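Local atomic coordinates of lumazine protein (Photobacterium kishitanii, PDB entry 3A3B), a protein that binds a fluorescent lumazine or flavin and probably acts as an antenna that shifts the bioluminescence of bacterial luciferase to shorter wavelength. Residues 97-102 with 179-184; 42-47 with 81-86; 19-24 with 62-67. All blocks are in the same frame, centred on the assembly; numbering follows the deposited sequence.

From the N terminus, 19-24 is the first segment to pair: interaction 3 joins it to 62-67, closing a loop of 37 residues. Within that loop lies 42-47, whose partner 81-86 comes after 67, so interactions 3 and 2 cross, and together they tie up neighbouring strands of the N-terminal barrel. Interaction 1 follows in series: 97-102, in the loop that leads into the second barrel, meets the last strand of that barrel at 179-184. One meeting place of the two halves is N179 and I102 of interaction 1 against N45 and G46 of interaction 2. All three contacts reach the same FMN: interaction 3 at the flavin's pyrimidine end, the other two at its ribityl chain.

Interaction 1 (97-102 with 179-184). With FMN (flavin mononucleotide), chain C.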
loop_
_atom_site.group_PDB
_atom_site.type_symbol
_atom_site.label_atom_id
_atom_site.label_comp_id
_atom_site.label_asym_id
_atom_site.label_seq_id
_atom_site.Cartn_x
_atom_site.Cartn_y
_atom_site.Cartn_z
ATOM N N ALA A 97 10.963 -3.544 -8.654
ATOM C CA ALA A 97 11.500 -3.365 -7.296
ATOM C C ALA A 97 11.126 -2.050 -6.611
ATOM O O ALA A 97 11.262 -0.961 -7.191
ATOM C CB ALA A 97 13.009 -3.551 -7.292
ATOM N N LEU A 98 10.647 -2.174 -5.379
ATOM C CA LEU A 98 10.158 -1.055 -4.618
ATOM C C LEU A 98 11.132 -0.769 -3.480
ATOM O O LEU A 98 11.703 -1.689 -2.886
ATOM C CB LEU A 98 8.737 -1.328 -4.067
ATOM C CG LEU A 98 7.576 -1.550 -5.044
ATOM C CD1 LEU A 98 6.263 -1.792 -4.300
ATOM C CD2 LEU A 98 7.427 -0.406 -6.069
ATOM N N THR A 99 11.294 0.511 -3.172
ATOM C CA THR A 99 12.134 0.905 -2.066
ATOM C C THR A 99 11.370 1.101 -0.762
ATOM O O THR A 99 11.983 1.037 0.325
ATOM C CB THR A 99 12.944 2.177 -2.395
ATOM O OG1 THR A 99 12.070 3.314 -2.376
ATOM C CG2 THR A 99 13.608 2.073 -3.772
ATOM N N GLY A 100 10.055 1.361 -0.831
ATOM C CA GLY A 100 9.305 1.625 0.381
ATOM C C GLY A 100 9.286 3.086 0.774
ATOM O O GLY A 100 8.734 3.457 1.817
ATOM N N ASN A 101 9.873 3.918 -0.098
ATOM C CA ASN A 101 9.789 5.386 0.029
ATOM C C ASN A 101 8.592 5.858 -0.787
ATOM O O ASN A 101 8.661 5.917 -1.999
ATOM C CB ASN A 101 11.104 6.057 -0.448
ATOM C CG ASN A 101 11.131 7.556 -0.143
ATOM O OD1 ASN A 101 10.959 7.960 0.997
ATOM N ND2 ASN A 101 11.300 8.375 -1.173
ATOM N N ILE A 102 7.476 6.156 -0.112
ATOM C CA ILE A 102 6.258 6.593 -0.774
ATOM C C ILE A 102 6.495 8.005 -1.299
ATOM O O ILE A 102 6.906 8.871 -0.539
ATOM C CB ILE A 102 5.034 6.605 0.175
ATOM C CG1 ILE A 102 4.644 5.166 0.637
ATOM C CG2 ILE A 102 3.820 7.302 -0.471
ATOM C CD1 ILE A 102 4.576 4.134 -0.421
ATOM N N ASN A 179 -1.106 4.982 -1.287
ATOM C CA ASN A 179 0.291 5.366 -1.358
ATOM C C ASN A 179 0.848 5.015 -2.721
ATOM O O ASN A 179 0.732 3.871 -3.167
ATOM C CB ASN A 179 1.060 4.568 -0.292
ATOM C CG ASN A 179 0.582 4.868 1.078
ATOM O OD1 ASN A 179 0.182 6.012 1.350
ATOM N ND2 ASN A 179 0.595 3.855 1.975
ATOM N N VAL A 180 1.502 5.956 -3.377
ATOM C CA VAL A 180 2.146 5.664 -4.671
ATOM C C VAL A 180 3.673 5.744 -4.573
ATOM O O VAL A 180 4.217 6.631 -3.904
ATOM C CB VAL A 180 1.557 6.508 -5.858
ATOM C CG1 VAL A 180 1.159 7.888 -5.443
ATOM C CG2 VAL A 180 2.519 6.531 -7.074
ATOM N N GLU A 181 4.359 4.785 -5.199
ATOM C CA GLU A 181 5.791 4.876 -5.369
ATOM C C GLU A 181 6.091 4.820 -6.846
ATOM O O GLU A 181 5.835 3.796 -7.493
ATOM C CB GLU A 181 6.568 3.761 -4.631
ATOM C CG GLU A 181 8.128 3.911 -4.759
ATOM C CD GLU A 181 8.938 2.824 -4.018
ATOM O OE1 GLU A 181 8.404 2.094 -3.134
ATOM O OE2 GLU A 181 10.141 2.732 -4.291
ATOM N N THR A 182 6.620 5.939 -7.352
ATOM C CA THR A 182 7.096 6.050 -8.735
ATOM C C THR A 182 8.490 5.426 -8.798
ATOM O O THR A 182 9.242 5.500 -7.836
ATOM C CB THR A 182 7.002 7.541 -9.320
ATOM O OG1 THR A 182 7.457 8.521 -8.369
ATOM C CG2 THR A 182 5.578 7.876 -9.642
ATOM N N LEU A 183 8.815 4.764 -9.904
ATOM C CA LEU A 183 10.056 3.977 -10.013
ATOM C C LEU A 183 11.087 4.610 -10.963
ATOM O O LEU A 183 10.767 5.582 -11.637
ATOM C CB LEU A 183 9.717 2.534 -10.402
ATOM C CG LEU A 183 8.716 1.971 -9.390
ATOM C CD1 LEU A 183 8.301 0.565 -9.733
ATOM C CD2 LEU A 183 9.300 2.069 -7.972
ATOM N N ASN A 184 12.325 4.097 -10.970
ATOM C CA ASN A 184 13.373 4.538 -11.924
ATOM C C ASN A 184 13.897 5.966 -11.673
ATOM O O ASN A 184 13.395 6.938 -12.252
ATOM C CB ASN A 184 12.889 4.411 -13.386
ATOM C CG ASN A 184 13.065 3.003 -13.949
ATOM O OD1 ASN A 184 14.195 2.530 -14.125
ATOM N ND2 ASN A 184 11.944 2.336 -14.267
HETATM N N1 FMN C . 8.402 6.005 8.934
HETATM C C2 FMN C . 7.548 5.949 9.974
HETATM O O2 FMN C . 6.685 6.794 10.086
HETATM N N3 FMN C . 7.681 4.939 10.901
HETATM C C4 FMN C . 8.636 3.971 10.756
HETATM O O4 FMN C . 8.526 2.957 11.462
HETATM C C4A FMN C . 9.515 4.042 9.687
HETATM N N5 FMN C . 10.535 3.137 9.496
HETATM C C5A FMN C . 11.357 3.261 8.383
HETATM C C6 FMN C . 12.386 2.354 8.207
HETATM C C7 FMN C . 13.272 2.413 7.136
HETATM C C7M FMN C . 14.556 1.607 7.202
HETATM C C8 FMN C . 13.126 3.448 6.220
HETATM C C8M FMN C . 14.146 3.585 5.115
HETATM C C9 FMN C . 12.096 4.398 6.382
HETATM C C9A FMN C . 11.198 4.297 7.473
HETATM N N10 FMN C . 10.208 5.217 7.686
HETATM C C10 FMN C . 9.377 5.081 8.767
HETATM C "C1'" FMN C . 9.961 6.385 6.754
HETATM C "C2'" FMN C . 8.847 6.099 5.718
HETATM O "O2'" FMN C . 9.182 4.989 4.915
HETATM C "C3'" FMN C . 8.759 7.339 4.826
HETATM O "O3'" FMN C . 8.461 8.418 5.689
HETATM C "C4'" FMN C . 7.710 7.277 3.693
HETATM O "O4'" FMN C . 7.852 6.149 2.895
HETATM C "C5'" FMN C . 8.199 8.170 2.570
HETATM O "O5'" FMN C . 7.705 9.418 2.761
HETATM P P FMN C . 8.696 10.696 3.031
HETATM O O1P FMN C . 7.670 11.774 2.777
HETATM O O2P FMN C . 9.930 10.782 2.141
HETATM O O3P FMN C . 9.133 10.647 4.486
#
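The carboxylate of E181 gathers the polar bonds of this contact. E181 OE2 accepts T99 N at 2.7 Å through the syn lone pair, while T99 OG1 comes to the same oxygen from above the carboxylate plane. E181 OE1 takes G100 N at 2.9 Å, on the syn side but some way out of the plane. Two donors on one oxygen and a third on the other fix the rotation of the carboxylate; buried as it is, it is met by two main-chain amides and a hydroxyl, which would probably stabilise a negative charge. The side chain gets there fully extended, CG anti to the backbone N (chi1 -177°), and its CG passes N101 O on the way.

T99 suits its place because its hydroxyl has two tasks: besides donating to E181, T99 OG1 accepts from N101 N at 3.2 Å, closing an ST turn. G100 follows with a positive phi of 89°, where a side chain would jam against the preceding carbonyl. This turn lies in the loop that enters the C-terminal six-stranded antiparallel barrel, the fold lumazine protein shares with riboflavin synthase, and E181 reaches it from that barrel's last strand.

Apolar contacts form at two further places. L98 CD2 meets L183 CD2 at 3.6 Å, and both leucines also pack on S144 of strand 143-151. I102 sets CD1 against N179 CB at 3.5 Å, the two side chains crossing at about a right angle, while its CG2 lies near V180 O. N179 meets I102 mainly with CB; its amide is bonded to T71 N and N45 O of the N-terminal half.

The hydrogen bond to the ligand comes from the main chain: I102 N donates to FMN O4' at 3.0 Å with a nearly straight N-H...O angle of 168°.

Interaction 2 (42-47 with 81-86). With FMN (flavin mononucleotide), chain C.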
loop_
_atom_site.group_PDB
_atom_site.type_symbol
_atom_site.label_atom_id
_atom_site.label_comp_id
_atom_site.label_asym_id
_atom_site.label_seq_id
_atom_site.Cartn_x
_atom_site.Cartn_y
_atom_site.Cartn_z
ATOM N N MET A 42 9.700 -3.549 7.126
ATOM C CA MET A 42 8.931 -4.263 6.094
ATOM C C MET A 42 8.018 -3.278 5.385
ATOM O O MET A 42 7.988 -2.120 5.759
ATOM C CB MET A 42 8.151 -5.409 6.749
ATOM C CG MET A 42 7.094 -4.929 7.729
ATOM S SD MET A 42 6.162 -6.308 8.367
ATOM C CE MET A 42 5.210 -6.816 6.911
ATOM N N LEU A 43 7.270 -3.718 4.372
ATOM C CA LEU A 43 6.364 -2.802 3.689
ATOM C C LEU A 43 4.939 -2.957 4.165
ATOM O O LEU A 43 4.390 -4.070 4.212
ATOM C CB LEU A 43 6.438 -2.951 2.147
ATOM C CG LEU A 43 7.777 -2.564 1.469
ATOM C CD1 LEU A 43 7.546 -2.421 -0.049
ATOM C CD2 LEU A 43 8.350 -1.235 1.970
ATOM N N VAL A 44 4.322 -1.832 4.524
ATOM C CA VAL A 44 2.900 -1.822 4.842
ATOM C C VAL A 44 2.243 -0.805 3.888
ATOM O O VAL A 44 2.545 0.383 3.940
ATOM C CB VAL A 44 2.592 -1.386 6.309
ATOM C CG1 VAL A 44 1.074 -1.447 6.554
ATOM C CG2 VAL A 44 3.389 -2.278 7.388
ATOM N N ASN A 45 1.295 -1.267 3.087
ATOM C CA ASN A 45 0.791 -0.475 1.955
ATOM C C ASN A 45 1.933 0.178 1.157
ATOM O O ASN A 45 1.810 1.327 0.704
ATOM C CB ASN A 45 -0.242 0.568 2.408
ATOM C CG ASN A 45 -1.602 -0.049 2.733
ATOM O OD1 ASN A 45 -1.963 -1.122 2.241
ATOM N ND2 ASN A 45 -2.368 0.645 3.548
ATOM N N GLY A 46 3.034 -0.580 0.975
ATOM C CA GLY A 46 4.148 -0.136 0.170
ATOM C C GLY A 46 5.092 0.801 0.923
ATOM O O GLY A 46 6.055 1.263 0.355
ATOM N N CYS A 47 4.820 1.078 2.203
ATOM C CA CYS A 47 5.650 2.027 2.964
ATOM C C CYS A 47 6.600 1.296 3.948
ATOM O O CYS A 47 6.141 0.406 4.706
ATOM C CB CYS A 47 4.729 3.036 3.700
ATOM S SG CYS A 47 5.585 4.224 4.801
ATOM N N VAL A 81 -4.638 -3.989 5.013
ATOM C CA VAL A 81 -3.417 -3.335 4.529
ATOM C C VAL A 81 -2.539 -4.422 3.905
ATOM O O VAL A 81 -2.564 -5.589 4.332
ATOM C CB VAL A 81 -2.616 -2.632 5.677
ATOM C CG1 VAL A 81 -3.491 -1.616 6.412
ATOM C CG2 VAL A 81 -2.102 -3.652 6.661
ATOM N N ASN A 82 -1.774 -4.042 2.912
ATOM C CA ASN A 82 -0.922 -5.000 2.218
ATOM C C ASN A 82 0.370 -5.171 2.964
ATOM O O ASN A 82 0.915 -4.207 3.485
ATOM C CB ASN A 82 -0.613 -4.462 0.842
ATOM C CG ASN A 82 -1.817 -4.427 -0.035
ATOM O OD1 ASN A 82 -2.733 -5.230 0.156
ATOM N ND2 ASN A 82 -1.841 -3.498 -1.028
ATOM N N LEU A 83 0.859 -6.397 3.026
ATOM C CA LEU A 83 2.117 -6.657 3.722
ATOM C C LEU A 83 3.133 -7.303 2.832
ATOM O O LEU A 83 2.780 -8.189 2.037
ATOM C CB LEU A 83 1.850 -7.534 4.928
ATOM C CG LEU A 83 0.753 -7.094 5.919
ATOM C CD1 LEU A 83 0.442 -8.297 6.893
ATOM C CD2 LEU A 83 1.248 -5.876 6.750
ATOM N N GLU A 84 4.398 -6.892 2.973
ATOM C CA GLU A 84 5.479 -7.563 2.314
ATOM C C GLU A 84 6.765 -7.467 3.173
ATOM O O GLU A 84 7.212 -6.372 3.544
ATOM C CB GLU A 84 5.753 -6.977 0.928
ATOM C CG GLU A 84 6.876 -7.759 0.226
ATOM C CD GLU A 84 7.326 -7.243 -1.124
ATOM O OE1 GLU A 84 6.866 -6.180 -1.624
ATOM O OE2 GLU A 84 8.204 -7.929 -1.688
ATOM N N VAL A 85 7.331 -8.635 3.465
ATOM C CA VAL A 85 8.608 -8.776 4.193
ATOM C C VAL A 85 9.736 -8.781 3.137
ATOM O O VAL A 85 9.547 -9.286 2.029
ATOM C CB VAL A 85 8.579 -10.040 5.099
ATOM C CG1 VAL A 85 9.890 -10.257 5.886
ATOM C CG2 VAL A 85 7.457 -9.893 6.095
ATOM N N ARG A 86 10.868 -8.164 3.468
ATOM C CA ARG A 86 11.959 -7.951 2.501
ATOM C C ARG A 86 12.523 -9.293 2.088
ATOM O O ARG A 86 12.790 -10.136 2.968
ATOM C CB ARG A 86 13.049 -7.089 3.151
ATOM C CG ARG A 86 14.151 -6.552 2.246
ATOM C CD ARG A 86 15.013 -5.561 3.010
ATOM N NE ARG A 86 15.083 -5.855 4.459
ATOM C CZ ARG A 86 15.821 -6.830 5.008
ATOM N NH1 ARG A 86 15.809 -7.003 6.329
ATOM N NH2 ARG A 86 16.564 -7.635 4.245
HETATM N N1 FMN C . 8.402 6.005 8.934
HETATM C C2 FMN C . 7.548 5.949 9.974
HETATM O O2 FMN C . 6.685 6.794 10.086
HETATM N N3 FMN C . 7.681 4.939 10.901
HETATM C C4 FMN C . 8.636 3.971 10.756
HETATM O O4 FMN C . 8.526 2.957 11.462
HETATM C C4A FMN C . 9.515 4.042 9.687
HETATM N N5 FMN C . 10.535 3.137 9.496
HETATM C C5A FMN C . 11.357 3.261 8.383
HETATM C C6 FMN C . 12.386 2.354 8.207
HETATM C C7 FMN C . 13.272 2.413 7.136
HETATM C C7M FMN C . 14.556 1.607 7.202
HETATM C C8 FMN C . 13.126 3.448 6.220
HETATM C C8M FMN C . 14.146 3.585 5.115
HETATM C C9 FMN C . 12.096 4.398 6.382
HETATM C C9A FMN C . 11.198 4.297 7.473
HETATM N N10 FMN C . 10.208 5.217 7.686
HETATM C C10 FMN C . 9.377 5.081 8.767
HETATM C "C1'" FMN C . 9.961 6.385 6.754
HETATM C "C2'" FMN C . 8.847 6.099 5.718
HETATM O "O2'" FMN C . 9.182 4.989 4.915
HETATM C "C3'" FMN C . 8.759 7.339 4.826
HETATM O "O3'" FMN C . 8.461 8.418 5.689
HETATM C "C4'" FMN C . 7.710 7.277 3.693
HETATM O "O4'" FMN C . 7.852 6.149 2.895
HETATM C "C5'" FMN C . 8.199 8.170 2.570
HETATM O "O5'" FMN C . 7.705 9.418 2.761
HETATM P P FMN C . 8.696 10.696 3.031
HETATM O O1P FMN C . 7.670 11.774 2.777
HETATM O O2P FMN C . 9.930 10.782 2.141
HETATM O O3P FMN C . 9.133 10.647 4.486
HETATM O O HOH W 1 3.145 -3.598 1.147
#
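M42 bends its chain so that CE settles among apolar atoms of 81-86, 3.9 Å from V85 CG2 and close to L83 CB. Flexible and unbranched, methionine can make this turn: CG stands between the backbone N and the carbonyl carbon (chi1 65°), and chi3 then folds the methyl back. V44 adds a second patch, its CG1 lying 3.9 Å from V81 CG2. F61 packs on M42 and V44, while I32 of helix 30-35 covers L83 and V85.

Around these side chains, strands 41-44 and 80-84 pair antiparallel in the N-terminal barrel. L43 and E84 form the hydrogen-bonded pair, with L43 N donating to E84 O at 2.8 Å and E84 N returning a bond to L43 O. V44 and L83 are the non-hydrogen-bonded pair beside it.

Pairing ends at a type I' turn from V44 to C47, with N45 and G46 at its middle positions, both of positive phi and well suited to it. The turn delivers C47, a riboflavin-binding residue, to the ligand, C47 SG lying 3.5 Å from FMN O4'. N45 N still donates to N82 O at 3.0 Å, but the return bond goes to a side chain: N82 N meets N45 OD1 at 3.0 Å, coming from 42° above the amide's carbonyl plane. A water accepts from G46 N in the same corner.

The amide of N82 leaves the strand to bond N168 N and N141 O, joining the two barrels. E84, its OE1 brushing L43 CD1, sends its buried carboxylate to the main-chain amides of K3 and G4, two donors that would probably favour the ionised form.

Interaction 3 (19-24 with 62-67); sequences DDTQRH and DIDQAI. With FMN (flavin mononucleotide), chain C.
The shortest polar bond here runs from I63 N to Q22 O, 2.6 Å and nearly straight. Q22 N donates back to I63 O, making this the antiparallel hydrogen-bonded pair of strands 22-27 and 58-63, neighbours in the N-terminal six-stranded barrel. R23 and D62, the non-hydrogen-bonded pair, form a side-on salt bridge, arginine's two parallel N-H donors matching aspartate's two oxygens: R23 NE reaches D62 OD1 at 2.7 Å and R23 NH2 reaches D62 OD2 at 2.9 Å. The guanidinium and carboxylate planes lie 34° apart. R23 bends at chi3 (-74°), bringing its NE edge to the carboxylate.

On the Q22 and I63 face, contacts are mostly apolar. I63 CG1 sits over the H24 ring in a CH-pi contact, though H24 ND1, as modelled, is buried without a polar partner. I67 CD1 lies 3.8 Å from Q22 CG, the side chains crossing at about a right angle.

Beyond I63 a type I turn, D64 to I67, faces FMN. D62 O accepts FMN N3, while D64 N and A66 N donate to FMN O2. Main-chain atoms thus recognise the flavin's pyrimidine edge, and the two N-H groups would probably draw electron density toward that carbonyl.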
loop_
_atom_site.group_PDB
_atom_site.type_symbol
_atom_site.label_atom_id
_atom_site.label_comp_id
_atom_site.label_asym_id
_atom_site.label_seq_id
_atom_site.Cartn_x
_atom_site.Cartn_y
_atom_site.Cartn_z
ATOM N N ASP A 19 0.235 12.850 19.387
ATOM C CA ASP A 19 1.069 14.041 19.030
ATOM C C ASP A 19 1.827 13.986 17.685
ATOM O O ASP A 19 3.060 13.807 17.663
ATOM C CB ASP A 19 1.998 14.462 20.194
ATOM C CG ASP A 19 2.514 15.918 20.057
ATOM O OD1 ASP A 19 1.685 16.873 20.084
ATOM O OD2 ASP A 19 3.756 16.099 19.925
ATOM N N ASP A 20 1.095 14.186 16.580
ATOM C CA ASP A 20 1.598 13.919 15.199
ATOM C C ASP A 20 2.349 12.576 15.044
ATOM O O ASP A 20 3.364 12.475 14.332
ATOM C CB ASP A 20 2.399 15.113 14.620
ATOM C CG ASP A 20 1.589 15.920 13.565
ATOM O OD1 ASP A 20 1.590 15.550 12.351
ATOM O OD2 ASP A 20 0.953 16.936 13.958
ATOM N N THR A 21 1.847 11.572 15.758
ATOM C CA THR A 21 2.281 10.191 15.665
ATOM C C THR A 21 1.032 9.338 15.885
ATOM O O THR A 21 0.093 9.745 16.580
ATOM C CB THR A 21 3.350 9.841 16.744
ATOM O OG1 THR A 21 4.521 10.654 16.566
ATOM C CG2 THR A 21 3.781 8.416 16.623
ATOM N N GLN A 22 1.020 8.146 15.283
ATOM C CA GLN A 22 -0.027 7.174 15.517
ATOM C C GLN A 22 0.612 5.816 15.583
ATOM O O GLN A 22 1.485 5.522 14.787
ATOM C CB GLN A 22 -1.055 7.154 14.377
ATOM C CG GLN A 22 -1.882 8.438 14.219
ATOM C CD GLN A 22 -2.871 8.347 13.068
ATOM O OE1 GLN A 22 -2.966 7.324 12.397
ATOM N NE2 GLN A 22 -3.588 9.438 12.810
ATOM N N ARG A 23 0.168 5.006 16.532
ATOM C CA ARG A 23 0.592 3.615 16.618
ATOM C C ARG A 23 -0.519 2.724 16.066
ATOM O O ARG A 23 -1.648 2.714 16.583
ATOM C CB ARG A 23 0.915 3.226 18.051
ATOM C CG ARG A 23 1.375 1.788 18.171
ATOM C CD ARG A 23 2.100 1.463 19.448
ATOM N NE ARG A 23 3.447 2.002 19.508
ATOM C CZ ARG A 23 4.357 1.618 20.398
ATOM N NH1 ARG A 23 4.048 0.679 21.289
ATOM N NH2 ARG A 23 5.559 2.176 20.400
ATOM N N HIS A 24 -0.190 1.977 15.011
ATOM C CA HIS A 24 -1.139 1.000 14.424
ATOM C C HIS A 24 -0.731 -0.401 14.845
ATOM O O HIS A 24 0.422 -0.786 14.622
ATOM C CB HIS A 24 -1.109 1.122 12.893
ATOM C CG HIS A 24 -1.761 2.373 12.369
ATOM N ND1 HIS A 24 -1.544 3.620 12.924
ATOM C CD2 HIS A 24 -2.600 2.570 11.328
ATOM C CE1 HIS A 24 -2.221 4.530 12.244
ATOM N NE2 HIS A 24 -2.884 3.915 11.287
ATOM N N ASP A 62 4.917 2.473 14.648
ATOM C CA ASP A 62 4.639 3.885 14.979
ATOM C C ASP A 62 4.721 4.669 13.689
ATOM O O ASP A 62 5.708 4.607 13.005
ATOM C CB ASP A 62 5.677 4.456 15.957
ATOM C CG ASP A 62 5.444 4.005 17.383
ATOM O OD1 ASP A 62 4.287 3.996 17.853
ATOM O OD2 ASP A 62 6.440 3.682 18.043
ATOM N N ILE A 63 3.661 5.366 13.343
ATOM C CA ILE A 63 3.701 6.175 12.133
ATOM C C ILE A 63 3.984 7.575 12.608
ATOM O O ILE A 63 3.139 8.193 13.254
ATOM C CB ILE A 63 2.329 6.222 11.360
ATOM C CG1 ILE A 63 1.660 4.828 11.204
ATOM C CG2 ILE A 63 2.511 6.969 10.001
ATOM C CD1 ILE A 63 2.549 3.807 10.621
ATOM N N ASP A 64 5.162 8.060 12.315
ATOM C CA ASP A 64 5.526 9.407 12.721
ATOM C C ASP A 64 6.230 10.120 11.555
ATOM O O ASP A 64 5.646 11.010 10.982
ATOM C CB ASP A 64 6.356 9.390 14.014
ATOM C CG ASP A 64 7.287 8.197 14.102
ATOM O OD1 ASP A 64 7.860 7.807 13.063
ATOM O OD2 ASP A 64 7.425 7.637 15.224
ATOM N N GLN A 65 7.438 9.697 11.179
ATOM C CA GLN A 65 8.079 10.200 9.970
ATOM C C GLN A 65 7.204 10.142 8.701
ATOM O O GLN A 65 7.283 11.032 7.849
ATOM C CB GLN A 65 9.374 9.438 9.721
ATOM C CG GLN A 65 10.094 9.819 8.456
ATOM C CD GLN A 65 11.417 9.095 8.287
ATOM O OE1 GLN A 65 11.757 8.158 9.040
ATOM N NE2 GLN A 65 12.183 9.527 7.291
ATOM N N ALA A 66 6.376 9.107 8.570
ATOM C CA ALA A 66 5.536 8.924 7.360
ATOM C C ALA A 66 4.166 9.599 7.453
ATOM O O ALA A 66 3.379 9.570 6.493
ATOM C CB ALA A 66 5.366 7.395 7.073
ATOM N N ILE A 67 3.862 10.189 8.611
ATOM C CA ILE A 67 2.448 10.561 8.975
ATOM C C ILE A 67 1.755 11.581 8.036
ATOM O O ILE A 67 0.529 11.575 7.900
ATOM C CB ILE A 67 2.340 11.039 10.452
ATOM C CG1 ILE A 67 0.910 10.997 11.002
ATOM C CG2 ILE A 67 2.864 12.459 10.582
ATOM C CD1 ILE A 67 0.383 9.629 11.450
HETATM N N1 FMN C . 8.402 6.005 8.934
HETATM C C2 FMN C . 7.548 5.949 9.974
HETATM O O2 FMN C . 6.685 6.794 10.086
HETATM N N3 FMN C . 7.681 4.939 10.901
HETATM C C4 FMN C . 8.636 3.971 10.756
HETATM O O4 FMN C . 8.526 2.957 11.462
HETATM C C4A FMN C . 9.515 4.042 9.687
HETATM N N5 FMN C . 10.535 3.137 9.496
HETATM C C5A FMN C . 11.357 3.261 8.383
HETATM C C6 FMN C . 12.386 2.354 8.207
HETATM C C7 FMN C . 13.272 2.413 7.136
HETATM C C7M FMN C . 14.556 1.607 7.202
HETATM C C8 FMN C . 13.126 3.448 6.220
HETATM C C8M FMN C . 14.146 3.585 5.115
HETATM C C9 FMN C . 12.096 4.398 6.382
HETATM C C9A FMN C . 11.198 4.297 7.473
HETATM N N10 FMN C . 10.208 5.217 7.686
HETATM C C10 FMN C . 9.377 5.081 8.767
HETATM C "C1'" FMN C . 9.961 6.385 6.754
HETATM C "C2'" FMN C . 8.847 6.099 5.718
HETATM O "O2'" FMN C . 9.182 4.989 4.915
HETATM C "C3'" FMN C . 8.759 7.339 4.826
HETATM O "O3'" FMN C . 8.461 8.418 5.689
HETATM C "C4'" FMN C . 7.710 7.277 3.693
HETATM O "O4'" FMN C . 7.852 6.149 2.895
HETATM C "C5'" FMN C . 8.199 8.170 2.570
HETATM O "O5'" FMN C . 7.705 9.418 2.761
HETATM P P FMN C . 8.696 10.696 3.031
HETATM O O1P FMN C . 7.670 11.774 2.777
HETATM O O2P FMN C . 9.930 10.782 2.141
HETATM O O3P FMN C . 9.133 10.647 4.486
#